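Local coordinates for beta-1,4-mannanase (Cryptopygus antarcticus, PDB 4OOU), which hydrolyses the 1,4-beta-mannosidic linkages of mannan backbones as a secreted, monomeric endo-beta-mannanase with a TIM-barrel fold, at residues 27-32 against 334-339; 45-50 against 62-67; 229-234 against 269-274. One frame throughout, in Å; residues are numbered along the deposited sequence.

From the N terminus, residues 27-32 come first. They belong to the short antiparallel strands that precede the barrel. Interaction 1 is finished only by residues 334-339, at the start of the late barrel strand 337-340, so it closes a loop spanning nearly the whole barrel. Interaction 2 lies inside that loop. It ties residues 45-50, after strand 35-43, to helix 58-74 a short way along the chain. Interaction 3 is also nested inside. It joins the end of helix 215-232 to the loop before strand 277-281. Interactions 2 and 3 follow in series without crossing, and their nearest atoms are about 17 Å apart. No two of the three contacts touch.

Interaction 1. Residues 27-32 against 334-339; sequences GSNFYY and GYNGAL
The N-terminal hairpin meets the barrel here, with Ser28 and Phe30 of residues 27-32 packed against Asn336, just before strand 337-340. Phe30 reaches Asn336 with the edge of its ring. Phe30 CD2 lies 3.5 Å from Asn336 O, and this oxygen sits in the ring plane. Phe30 CE2 is 3.7 Å from Asn336 CB. The ring of Phe30 and the amide of Asn336 stand almost perpendicular, 89° apart. With CG anti to the carbonyl carbon (chi1 -66°), the Phe30 ring is carried over to Asn336. The Phe30 ring also stacks edge-to-face with Phe276.

The fold is a TIM barrel, and strand 35-43 links the two sides of the contact. Phe30 bonds through its backbone to Val37, and Asn336 to Leu39 and Leu308. Strand 29-32 thus runs antiparallel beside the first barrel strand, and residues 334-339 lead into the parallel neighbour on which the barrel closes. The site is away from the substrate cleft.

At the other end of the contact, the Asn336 amide lies against the backbone of Ser28, with Asn336 CG 3.1 Å from Ser28 O. Arg298 NH1 hydrogen-bonds the same Ser28 oxygen, while Ser28 OG bonds to Asn304 O.

Interaction 2. Residues 45-50 against 62-67; sequences AWRSYG and GPALKD
Arg47 passes its outer chain along Ala64 and sets its CB near Leu65, both on helix 58-74. No hydrogen bond links residues 45-50 to residues 62-67. The contact is van der Waals and small, with 125 Å² buried in all.

The closest fit is at Ala64. Its methyl CB lies 3.8 Å from Arg47 NE and 4.1 Å from Arg47 CD. A short side chain at this point lets the arginine chain pass close to the helix. Arg47 gets there with CG anti to its own N (chi1 159°) and a bend at chi2 (59°). The inner part of the contact is oily. Arg47 CB faces Leu65 CD2 at 4.2 Å, and the Leu65 side chain is buried.

The outer side is different. Arg47 is solvent-exposed, and its guanidinium runs past Ala64 toward the start of the helix. There Arg47 NH1 hydrogen-bonds Asn61 OD1, an oxygen that Ser48 OG also uses. Asp52 takes bonds from the backbone N of both Arg47 and Ser48.

Within residues 45-50, Tyr49 turns a ring edge onto Trp46. Tyr49 CD1 stands 3.5 Å above the plane of the Trp46 ring, over its centre. Trp46 in turn packs edge-to-face with Trp83, which binds substrate.

Residues 45-50 are part of the first beta-alpha loop, which leaves strand 35-43 and folds back on the helix that follows. In the TIM barrel of glycoside hydrolase family 5, such loops after the parallel strands build the substrate cleft.

Interaction 3. Residues 229-234 against 269-274; sequences IHNADS and KSNGII
The imidazole of His230 uses its edge on Ile273: the carbonyl oxygen lies only 5° out of the ring plane. Asn271 lies alongside His230 CB, with its ND2 at 3.5 Å from that atom. The amides of Asn231 and Asn271 are near each other, their planes moderately tilted and their side chains crossing at about a right angle. Val238 and Asn275 also touch His230.

The polar link is a hydrogen bond from His230 NE2 to Ile273 O, 3.3 Å long and fairly straight (161° at the hydrogen). Relative to the carbonyl plane, the donor stands 37° out of it. The aliphatic part of Ile273 adds a looser touch, with CG1 at 4.2 Å from His230 NE2. His230 has CG anti to its carbonyl carbon, which sends the ring out from the helix toward residues 269-274.

Those residues begin with a type I turn from Lys269 to Gly272, closed by Gly272 N to Lys269 O at 3.3 Å. Helix 215-232 holds this loop with several polar side chains. Asn223 ND2 bonds to Lys269 O and Gly272 O, Ser227 OG to Asn271 OD1, and Ser226 OG to Ile273 O. The contact thus fastens the loop between helix 260-267 and barrel strand 277-281 to the C-terminal part of helix 215-232.

With an alanine here in place of His230, Ile273 O would probably lose its imidazole donor, with Ser226 OG still in place, and a gap would be likely to open between the helix and Ile273.

The bond needs a proton on His230 NE2, which is consistent with a neutral imidazole carrying it there. Ile273 O, gripped by His230 and Ser226, probably has its hydrogen-bonding needs met by the helix.

Interaction 1. Residues 27-32 against 334-339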
loop_
_atom_site.group_PDB
_atom_site.type_symbol
_atom_site.label_atom_id
_atom_site.label_comp_id
_atom_site.label_asym_id
_atom_site.label_seq_id
_atom_site.Cartn_x
_atom_site.Cartn_y
_atom_site.Cartn_z
ATOM N N GLY A 27 -10.552 -2.152 -15.200
ATOM C CA GLY A 27 -11.200 -3.387 -14.791
ATOM C C GLY A 27 -10.368 -4.123 -13.745
ATOM O O GLY A 27 -9.915 -3.549 -12.759
ATOM N N SER A 28 -10.134 -5.394 -14.019
ATOM C CA SER A 28 -9.397 -6.282 -13.119
ATOM C C SER A 28 -7.864 -6.106 -13.102
ATOM O O SER A 28 -7.148 -6.762 -12.301
ATOM C CB SER A 28 -9.713 -7.698 -13.570
ATOM O OG SER A 28 -11.112 -7.827 -13.698
ATOM N N ASN A 29 -7.337 -5.239 -13.957
ATOM C CA ASN A 29 -5.891 -5.274 -14.189
ATOM C C ASN A 29 -5.122 -3.954 -14.069
ATOM O O ASN A 29 -5.628 -2.864 -14.322
ATOM C CB ASN A 29 -5.573 -5.865 -15.576
ATOM C CG ASN A 29 -6.111 -7.268 -15.783
ATOM O OD1 ASN A 29 -5.917 -8.186 -14.979
ATOM N ND2 ASN A 29 -6.765 -7.447 -16.918
ATOM N N PHE A 30 -3.851 -4.094 -13.723
ATOM C CA PHE A 30 -2.912 -3.033 -13.929
ATOM C C PHE A 30 -2.505 -3.045 -15.387
ATOM O O PHE A 30 -2.402 -4.112 -15.978
ATOM C CB PHE A 30 -1.688 -3.237 -13.069
ATOM C CG PHE A 30 -1.963 -3.139 -11.615
ATOM C CD1 PHE A 30 -2.441 -1.967 -11.086
ATOM C CD2 PHE A 30 -1.733 -4.219 -10.769
ATOM C CE1 PHE A 30 -2.657 -1.859 -9.737
ATOM C CE2 PHE A 30 -1.979 -4.120 -9.421
ATOM C CZ PHE A 30 -2.425 -2.939 -8.901
ATOM N N TYR A 31 -2.300 -1.864 -15.974
ATOM C CA TYR A 31 -1.715 -1.778 -17.313
ATOM C C TYR A 31 -0.550 -0.818 -17.312
ATOM O O TYR A 31 -0.579 0.198 -16.646
ATOM C CB TYR A 31 -2.758 -1.325 -18.329
ATOM C CG TYR A 31 -3.862 -2.305 -18.536
ATOM C CD1 TYR A 31 -3.766 -3.289 -19.495
ATOM C CD2 TYR A 31 -5.004 -2.263 -17.754
ATOM C CE1 TYR A 31 -4.786 -4.224 -19.667
ATOM C CE2 TYR A 31 -6.039 -3.176 -17.930
ATOM C CZ TYR A 31 -5.923 -4.157 -18.886
ATOM O OH TYR A 31 -6.952 -5.051 -19.066
ATOM N N TYR A 32 0.498 -1.161 -18.027
ATOM C CA TYR A 32 1.532 -0.200 -18.350
ATOM C C TYR A 32 1.861 -0.268 -19.835
ATOM O O TYR A 32 2.324 -1.283 -20.346
ATOM C CB TYR A 32 2.807 -0.419 -17.538
ATOM C CG TYR A 32 3.787 0.713 -17.771
ATOM C CD1 TYR A 32 3.692 1.869 -17.038
ATOM C CD2 TYR A 32 4.760 0.650 -18.772
ATOM C CE1 TYR A 32 4.546 2.933 -17.256
ATOM C CE2 TYR A 32 5.628 1.717 -19.005
ATOM C CZ TYR A 32 5.516 2.868 -18.237
ATOM O OH TYR A 32 6.347 3.983 -18.417
ATOM N N GLY A 334 -5.048 -15.429 -10.686
ATOM C CA GLY A 334 -5.775 -14.194 -10.933
ATOM C C GLY A 334 -5.319 -12.953 -10.188
ATOM O O GLY A 334 -5.871 -11.877 -10.402
ATOM N N TYR A 335 -4.315 -13.047 -9.327
ATOM C CA TYR A 335 -3.968 -11.845 -8.585
ATOM C C TYR A 335 -3.150 -10.883 -9.433
ATOM O O TYR A 335 -2.457 -11.298 -10.369
ATOM C CB TYR A 335 -3.283 -12.160 -7.272
ATOM C CG TYR A 335 -4.134 -12.993 -6.363
ATOM C CD1 TYR A 335 -4.999 -12.396 -5.459
ATOM C CD2 TYR A 335 -4.085 -14.380 -6.419
ATOM C CE1 TYR A 335 -5.803 -13.161 -4.634
ATOM C CE2 TYR A 335 -4.860 -15.152 -5.582
ATOM C CZ TYR A 335 -5.713 -14.542 -4.691
ATOM O OH TYR A 335 -6.475 -15.319 -3.868
ATOM N N ASN A 336 -3.212 -9.606 -9.077
ATOM C CA ASN A 336 -2.529 -8.592 -9.855
ATOM C C ASN A 336 -1.199 -8.166 -9.317
ATOM O O ASN A 336 -0.512 -7.379 -9.955
ATOM C CB ASN A 336 -3.441 -7.416 -10.013
ATOM C CG ASN A 336 -4.683 -7.813 -10.721
ATOM O OD1 ASN A 336 -4.702 -7.910 -11.939
ATOM N ND2 ASN A 336 -5.708 -8.111 -9.964
ATOM N N GLY A 337 -0.828 -8.673 -8.148
ATOM C CA GLY A 337 0.572 -8.654 -7.753
ATOM C C GLY A 337 0.823 -9.432 -6.467
ATOM O O GLY A 337 -0.131 -9.917 -5.843
ATOM N N ALA A 338 2.096 -9.529 -6.060
ATOM C CA ALA A 338 2.470 -10.173 -4.783
ATOM C C ALA A 338 3.789 -9.646 -4.245
ATOM O O ALA A 338 4.809 -9.632 -4.965
ATOM C CB ALA A 338 2.558 -11.676 -4.943
ATOM N N LEU A 339 3.769 -9.256 -2.966
ATOM C CA LEU A 339 4.857 -8.482 -2.345
ATOM C C LEU A 339 5.227 -9.080 -1.015
ATOM O O LEU A 339 4.374 -9.197 -0.137
ATOM C CB LEU A 339 4.393 -7.030 -2.108
ATOM C CG LEU A 339 4.705 -5.899 -3.091
ATOM C CD1 LEU A 339 4.642 -6.341 -4.526
ATOM C CD2 LEU A 339 3.739 -4.764 -2.871
#

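Interaction 2. Residues 45-50 against 62-67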
loop_
_atom_site.group_PDB
_atom_site.type_symbol
_atom_site.label_atom_id
_atom_site.label_comp_id
_atom_site.label_asym_id
_atom_site.label_seq_id
_atom_site.Cartn_x
_atom_site.Cartn_y
_atom_site.Cartn_z
ATOM N N ALA A 45 10.168 -2.447 4.408
ATOM C CA ALA A 45 9.258 -1.341 4.062
ATOM C C ALA A 45 9.873 -0.036 4.554
ATOM O O ALA A 45 9.297 1.041 4.371
ATOM C CB ALA A 45 7.898 -1.543 4.735
ATOM N N TRP A 46 11.018 -0.150 5.231
ATOM C CA TRP A 46 11.791 1.005 5.653
ATOM C C TRP A 46 13.246 0.583 5.851
ATOM O O TRP A 46 13.596 -0.580 5.721
ATOM C CB TRP A 46 11.197 1.593 6.929
ATOM C CG TRP A 46 11.130 0.610 8.033
ATOM C CD1 TRP A 46 12.153 0.249 8.861
ATOM C CD2 TRP A 46 10.003 -0.175 8.417
ATOM N NE1 TRP A 46 11.726 -0.699 9.752
ATOM C CE2 TRP A 46 10.407 -0.980 9.507
ATOM C CE3 TRP A 46 8.680 -0.273 7.959
ATOM C CZ2 TRP A 46 9.537 -1.887 10.145
ATOM C CZ3 TRP A 46 7.803 -1.166 8.616
ATOM C CH2 TRP A 46 8.249 -1.953 9.700
ATOM N N ARG A 47 14.103 1.544 6.104
ATOM C CA ARG A 47 15.454 1.261 6.568
ATOM C C ARG A 47 15.471 1.744 8.020
ATOM O O ARG A 47 15.709 0.979 8.946
ATOM C CB ARG A 47 16.448 1.987 5.649
ATOM C CG ARG A 47 17.838 2.238 6.204
ATOM C CD ARG A 47 18.566 0.973 6.606
ATOM N NE ARG A 47 20.042 1.077 6.686
ATOM C CZ ARG A 47 20.778 2.153 7.037
ATOM N NH1 ARG A 47 20.260 3.346 7.388
ATOM N NH2 ARG A 47 22.096 2.027 7.034
ATOM N N SER A 48 15.133 3.013 8.182
ATOM C CA SER A 48 14.806 3.601 9.461
ATOM C C SER A 48 13.314 3.977 9.584
ATOM O O SER A 48 12.800 4.786 8.787
ATOM C CB SER A 48 15.669 4.835 9.677
ATOM O OG SER A 48 17.026 4.487 9.603
ATOM N N TYR A 49 12.656 3.415 10.606
ATOM C CA TYR A 49 11.176 3.370 10.686
ATOM C C TYR A 49 10.536 4.712 10.844
ATOM O O TYR A 49 10.449 5.217 11.935
ATOM C CB TYR A 49 10.755 2.453 11.853
ATOM C CG TYR A 49 9.257 2.302 12.121
ATOM C CD1 TYR A 49 8.414 1.607 11.231
ATOM C CD2 TYR A 49 8.691 2.801 13.301
ATOM C CE1 TYR A 49 7.047 1.451 11.501
ATOM C CE2 TYR A 49 7.343 2.623 13.578
ATOM C CZ TYR A 49 6.511 1.966 12.684
ATOM O OH TYR A 49 5.152 1.833 12.986
ATOM N N GLY A 50 10.095 5.311 9.755
ATOM C CA GLY A 50 9.459 6.620 9.848
ATOM C C GLY A 50 10.412 7.788 9.719
ATOM O O GLY A 50 9.938 8.923 9.597
ATOM N N GLY A 62 19.116 6.581 2.259
ATOM C CA GLY A 62 19.071 6.410 0.792
ATOM C C GLY A 62 19.995 5.411 0.113
ATOM O O GLY A 62 19.571 4.641 -0.732
ATOM N N PRO A 63 21.282 5.422 0.451
ATOM C CA PRO A 63 22.157 4.423 -0.185
ATOM C C PRO A 63 21.742 2.967 0.045
ATOM O O PRO A 63 21.885 2.154 -0.859
ATOM C CB PRO A 63 23.517 4.694 0.449
ATOM C CG PRO A 63 23.452 6.136 0.847
ATOM C CD PRO A 63 22.039 6.380 1.277
ATOM N N ALA A 64 21.232 2.639 1.228
ATOM C CA ALA A 64 20.803 1.266 1.483
ATOM C C ALA A 64 19.582 0.945 0.643
ATOM O O ALA A 64 19.441 -0.163 0.143
ATOM C CB ALA A 64 20.495 1.019 2.960
ATOM N N LEU A 65 18.684 1.896 0.471
ATOM C CA LEU A 65 17.466 1.514 -0.217
ATOM C C LEU A 65 17.558 1.646 -1.699
ATOM O O LEU A 65 16.831 0.975 -2.374
ATOM C CB LEU A 65 16.189 2.098 0.364
ATOM C CG LEU A 65 16.228 3.333 1.183
ATOM C CD1 LEU A 65 16.357 4.383 0.135
ATOM C CD2 LEU A 65 14.939 3.449 1.961
ATOM N N LYS A 66 18.481 2.448 -2.199
ATOM C CA LYS A 66 18.878 2.331 -3.597
ATOM C C LYS A 66 19.432 0.946 -3.905
ATOM O O LYS A 66 19.099 0.360 -4.942
ATOM C CB LYS A 66 19.910 3.385 -3.939
ATOM C CG LYS A 66 19.247 4.708 -4.246
ATOM C CD LYS A 66 20.197 5.875 -4.108
ATOM C CE LYS A 66 19.484 7.165 -4.447
ATOM N NZ LYS A 66 20.344 8.298 -4.048
ATOM N N ASP A 67 20.268 0.429 -2.995
ATOM C CA ASP A 67 20.858 -0.899 -3.137
ATOM C C ASP A 67 19.782 -1.957 -3.218
ATOM O O ASP A 67 19.796 -2.841 -4.089
ATOM C CB ASP A 67 21.719 -1.218 -1.932
ATOM C CG ASP A 67 22.266 -2.598 -1.995
ATOM O OD1 ASP A 67 22.952 -2.861 -2.983
ATOM O OD2 ASP A 67 21.983 -3.430 -1.102
#

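Interaction 3. Residues 229-234 against 269-274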
loop_
_atom_site.group_PDB
_atom_site.type_symbol
_atom_site.label_atom_id
_atom_site.label_comp_id
_atom_site.label_asym_id
_atom_site.label_seq_id
_atom_site.Cartn_x
_atom_site.Cartn_y
_atom_site.Cartn_z
ATOM N N ILE A 229 -5.582 13.690 -3.293
ATOM C CA ILE A 229 -4.603 13.130 -4.232
ATOM C C ILE A 229 -5.157 13.152 -5.672
ATOM O O ILE A 229 -4.497 13.616 -6.611
ATOM C CB ILE A 229 -4.249 11.672 -3.884
ATOM C CG1 ILE A 229 -3.643 11.588 -2.468
ATOM C CG2 ILE A 229 -3.286 11.122 -4.937
ATOM C CD1 ILE A 229 -3.432 10.192 -1.930
ATOM N N HIS A 230 -6.366 12.624 -5.847
ATOM C CA HIS A 230 -6.979 12.640 -7.159
ATOM C C HIS A 230 -7.161 14.082 -7.630
ATOM O O HIS A 230 -6.882 14.368 -8.775
ATOM C CB HIS A 230 -8.321 11.890 -7.163
ATOM C CG HIS A 230 -8.201 10.407 -6.934
ATOM N ND1 HIS A 230 -7.418 9.590 -7.725
ATOM C CD2 HIS A 230 -8.796 9.591 -6.027
ATOM C CE1 HIS A 230 -7.526 8.341 -7.301
ATOM N NE2 HIS A 230 -8.366 8.312 -6.280
ATOM N N ASN A 231 -7.599 14.987 -6.750
ATOM C CA ASN A 231 -7.730 16.418 -7.125
ATOM C C ASN A 231 -6.436 16.948 -7.772
ATOM O O ASN A 231 -6.461 17.652 -8.769
ATOM C CB ASN A 231 -8.096 17.329 -5.922
ATOM C CG ASN A 231 -9.549 17.171 -5.448
ATOM O OD1 ASN A 231 -9.840 17.341 -4.267
ATOM N ND2 ASN A 231 -10.445 16.815 -6.346
ATOM N N ALA A 232 -5.313 16.576 -7.189
ATOM C CA ALA A 232 -4.025 17.098 -7.597
ATOM C C ALA A 232 -3.454 16.351 -8.802
ATOM O O ALA A 232 -2.819 16.964 -9.665
ATOM C CB ALA A 232 -3.052 17.041 -6.410
ATOM N N ASP A 233 -3.633 15.026 -8.806
ATOM C CA ASP A 233 -3.172 14.118 -9.888
ATOM C C ASP A 233 -4.283 13.168 -10.300
ATOM O O ASP A 233 -4.574 12.198 -9.602
ATOM C CB ASP A 233 -1.923 13.320 -9.482
ATOM C CG ASP A 233 -1.505 12.309 -10.545
ATOM O OD1 ASP A 233 -1.907 12.475 -11.723
ATOM O OD2 ASP A 233 -0.771 11.350 -10.206
ATOM N N SER A 234 -4.906 13.471 -11.434
ATOM C CA SER A 234 -6.159 12.825 -11.811
ATOM C C SER A 234 -5.914 11.347 -12.031
ATOM O O SER A 234 -6.737 10.546 -11.611
ATOM C CB SER A 234 -6.791 13.463 -13.074
ATOM O OG SER A 234 -5.889 13.440 -14.170
ATOM N N LYS A 269 -16.833 12.798 -0.443
ATOM C CA LYS A 269 -15.982 13.233 -1.536
ATOM C C LYS A 269 -16.016 12.116 -2.559
ATOM O O LYS A 269 -15.700 10.946 -2.274
ATOM C CB LYS A 269 -14.583 13.650 -1.067
ATOM C CG LYS A 269 -14.668 14.849 -0.119
ATOM C CD LYS A 269 -13.580 15.900 -0.318
ATOM C CE LYS A 269 -13.486 16.858 0.875
ATOM N NZ LYS A 269 -14.178 18.150 0.619
ATOM N N SER A 270 -16.478 12.505 -3.744
ATOM C CA SER A 270 -17.034 11.566 -4.678
ATOM C C SER A 270 -15.930 10.847 -5.440
ATOM O O SER A 270 -16.113 9.716 -5.869
ATOM C CB SER A 270 -18.019 12.286 -5.621
ATOM O OG SER A 270 -17.334 12.894 -6.683
ATOM N N ASN A 271 -14.796 11.517 -5.612
ATOM C CA ASN A 271 -13.606 10.924 -6.232
ATOM C C ASN A 271 -12.563 10.495 -5.193
ATOM O O ASN A 271 -11.379 10.487 -5.469
ATOM C CB ASN A 271 -12.979 11.926 -7.210
ATOM C CG ASN A 271 -12.271 13.050 -6.505
ATOM O OD1 ASN A 271 -12.532 13.339 -5.331
ATOM N ND2 ASN A 271 -11.335 13.655 -7.193
ATOM N N GLY A 272 -13.012 10.134 -3.989
ATOM C CA GLY A 272 -12.109 9.757 -2.921
ATOM C C GLY A 272 -12.163 8.267 -2.822
ATOM O O GLY A 272 -12.645 7.717 -1.801
ATOM N N ILE A 273 -11.703 7.620 -3.898
ATOM C CA ILE A 273 -11.802 6.165 -4.016
ATOM C C ILE A 273 -10.442 5.483 -3.996
ATOM O O ILE A 273 -9.413 6.139 -4.084
ATOM C CB ILE A 273 -12.613 5.708 -5.238
ATOM C CG1 ILE A 273 -12.002 6.179 -6.575
ATOM C CG2 ILE A 273 -14.050 6.164 -5.087
ATOM C CD1 ILE A 273 -12.562 5.482 -7.818
ATOM N N ILE A 274 -10.439 4.177 -3.779
ATOM C CA ILE A 274 -9.236 3.425 -4.059
ATOM C C ILE A 274 -9.381 2.878 -5.453
ATOM O O ILE A 274 -10.472 2.620 -5.903
ATOM C CB ILE A 274 -8.900 2.329 -3.038
ATOM C CG1 ILE A 274 -10.029 1.349 -2.812
ATOM C CG2 ILE A 274 -8.531 2.951 -1.721
ATOM C CD1 ILE A 274 -9.665 0.309 -1.756
#